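Local coordinates for protein delta toxin (Clostridium perfringens, PDB 2YGT) that probably kills host cells by inserting a beta-barrel pore into their membranes, as a secreted haemolysin and beta-pore-forming toxin, at residues S33-A38 / T47-F52. Residues are numbered along the deposited sequence; the frame is centred on the assembly and turned at random.
Sequences SSTDSA and TVDASF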
loop_
_atom_site.group_PDB
_atom_site.type_symbol
_atom_site.label_atom_id
_atom_site.label_comp_id
_atom_site.label_asym_id
_atom_site.label_seq_id
_atom_site.Cartn_x
_atom_site.Cartn_y
_atom_site.Cartn_z
ATOM N N SER A 33 -21.645 -1.757 0.244
ATOM C CA SER A 33 -20.413 -0.976 0.283
ATOM C C SER A 33 -20.360 0.007 1.452
ATOM O O SER A 33 -21.370 0.606 1.827
ATOM C CB SER A 33 -20.213 -0.228 -1.038
ATOM O OG SER A 33 -19.932 -1.135 -2.094
ATOM N N SER A 34 -19.173 0.171 2.024
ATOM C CA SER A 34 -18.968 1.147 3.085
ATOM C C SER A 34 -17.581 1.771 2.954
ATOM O O SER A 34 -16.590 1.068 2.757
ATOM C CB SER A 34 -19.143 0.491 4.458
ATOM O OG SER A 34 -19.139 1.456 5.490
ATOM N N THR A 35 -17.519 3.095 3.050
ATOM C CA THR A 35 -16.257 3.813 2.914
ATOM C C THR A 35 -15.993 4.753 4.084
ATOM O O THR A 35 -16.861 5.532 4.480
ATOM C CB THR A 35 -16.204 4.640 1.613
ATOM O OG1 THR A 35 -16.221 3.762 0.485
ATOM C CG2 THR A 35 -14.936 5.470 1.567
ATOM N N ASP A 36 -14.787 4.679 4.631
ATOM C CA ASP A 36 -14.374 5.608 5.670
ATOM C C ASP A 36 -12.973 6.144 5.406
ATOM O O ASP A 36 -12.129 5.450 4.841
ATOM C CB ASP A 36 -14.450 4.951 7.048
ATOM C CG ASP A 36 -14.614 5.962 8.149
ATOM O OD1 ASP A 36 -14.904 7.131 7.817
ATOM O OD2 ASP A 36 -14.457 5.597 9.334
ATOM N N SER A 37 -12.735 7.387 5.816
ATOM C CA SER A 37 -11.439 8.025 5.622
ATOM C C SER A 37 -10.888 8.577 6.929
ATOM O O SER A 37 -11.633 9.105 7.756
ATOM C CB SER A 37 -11.536 9.147 4.583
ATOM O OG SER A 37 -11.581 8.629 3.266
ATOM N N ALA A 38 -9.579 8.452 7.108
ATOM C CA ALA A 38 -8.915 8.971 8.294
ATOM C C ALA A 38 -7.598 9.654 7.940
ATOM O O ALA A 38 -6.886 9.229 7.029
ATOM C CB ALA A 38 -8.687 7.859 9.308
ATOM N N THR A 47 -7.885 5.392 3.444
ATOM C CA THR A 47 -9.274 5.182 3.069
ATOM C C THR A 47 -9.533 3.691 2.933
ATOM O O THR A 47 -8.813 2.992 2.221
ATOM C CB THR A 47 -9.617 5.874 1.742
ATOM O OG1 THR A 47 -9.690 7.291 1.943
ATOM C CG2 THR A 47 -10.953 5.377 1.209
ATOM N N VAL A 48 -10.556 3.203 3.625
ATOM C CA VAL A 48 -10.934 1.801 3.515
ATOM C C VAL A 48 -12.288 1.648 2.841
ATOM O O VAL A 48 -13.275 2.252 3.258
ATOM C CB VAL A 48 -10.959 1.100 4.886
ATOM C CG1 VAL A 48 -9.544 0.892 5.395
ATOM C CG2 VAL A 48 -11.795 1.893 5.886
ATOM N N ASP A 49 -12.321 0.848 1.784
ATOM C CA ASP A 49 -13.569 0.504 1.122
ATOM C C ASP A 49 -13.910 -0.931 1.480
ATOM O O ASP A 49 -13.222 -1.864 1.066
ATOM C CB ASP A 49 -13.444 0.646 -0.397
ATOM C CG ASP A 49 -13.129 2.066 -0.827
ATOM O OD1 ASP A 49 -13.670 3.012 -0.215
ATOM O OD2 ASP A 49 -12.344 2.238 -1.784
ATOM N N ALA A 50 -14.963 -1.109 2.264
ATOM C CA ALA A 50 -15.410 -2.443 2.629
ATOM C C ALA A 50 -16.593 -2.877 1.770
ATOM O O ALA A 50 -17.571 -2.145 1.621
ATOM C CB ALA A 50 -15.774 -2.495 4.103
ATOM N N SER A 51 -16.496 -4.072 1.200
ATOM C CA SER A 51 -17.614 -4.657 0.480
ATOM C C SER A 51 -18.121 -5.876 1.230
ATOM O O SER A 51 -17.528 -6.951 1.144
ATOM C CB SER A 51 -17.207 -5.048 -0.938
ATOM O OG SER A 51 -17.026 -3.901 -1.742
ATOM N N PHE A 52 -19.206 -5.693 1.976
ATOM C CA PHE A 52 -19.835 -6.786 2.706
ATOM C C PHE A 52 -20.661 -7.636 1.750
ATOM O O PHE A 52 -21.609 -7.150 1.131
ATOM C CB PHE A 52 -20.739 -6.247 3.821
ATOM C CG PHE A 52 -20.003 -5.506 4.905
ATOM C CD1 PHE A 52 -19.735 -4.153 4.775
ATOM C CD2 PHE A 52 -19.594 -6.157 6.058
ATOM C CE1 PHE A 52 -19.062 -3.465 5.769
ATOM C CE2 PHE A 52 -18.923 -5.475 7.056
ATOM C CZ PHE A 52 -18.654 -4.125 6.911
#
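In Thr-35 and Asp-49 the first torsion sets OG1 and CG, respectively, beside the residue's own backbone N and anti to its carbonyl carbon (chi1 -65° in Thr-35). The two side chains run alongside one another in the same direction, and the hydroxyl OG1 of Thr-35 donates to OD1 of Asp-49 at 2.7 Å. It reaches that oxygen on the anti side, 33° out of the carboxylate plane, while CG2 of Thr-35 packs against the same OD1 at 3.3 Å. Along the same face, OG of Ser-37 and OG1 of Thr-47 share a hydrogen bond of 2.7 Å, so two non-hydrogen-bonded pairs are linked through their side chains.

The hydrogen-bonded pairs Ser-34/Ala-50 and Asp-36/Val-48 flank Thr-35/Asp-49, each with two reciprocal N-H...O bonds; the longest of the four runs from Asp-36 N to Val-48 O, at 3.2 Å. On the face carrying Ser-34, Asp-36, Val-48 and Ala-50, CB of Ser-34 meets the ring edge of Phe-52 at CE1, 4.2 Å away. There Ser-34 OG and Asp-36 OD2 accept the backbone N-H groups of Ile-288 and Gln-290, tying this face to strand 287-291 of another sheet. Phe-52 also lies near the zinc ligands Asp-54 and His-286. The axes of 33-38 and 47-52 approach to 4.7 Å, with N-to-C directions 164° apart, as in an antiparallel beta hairpin, here 27-39/45-54, whose sheet continues through 61-72.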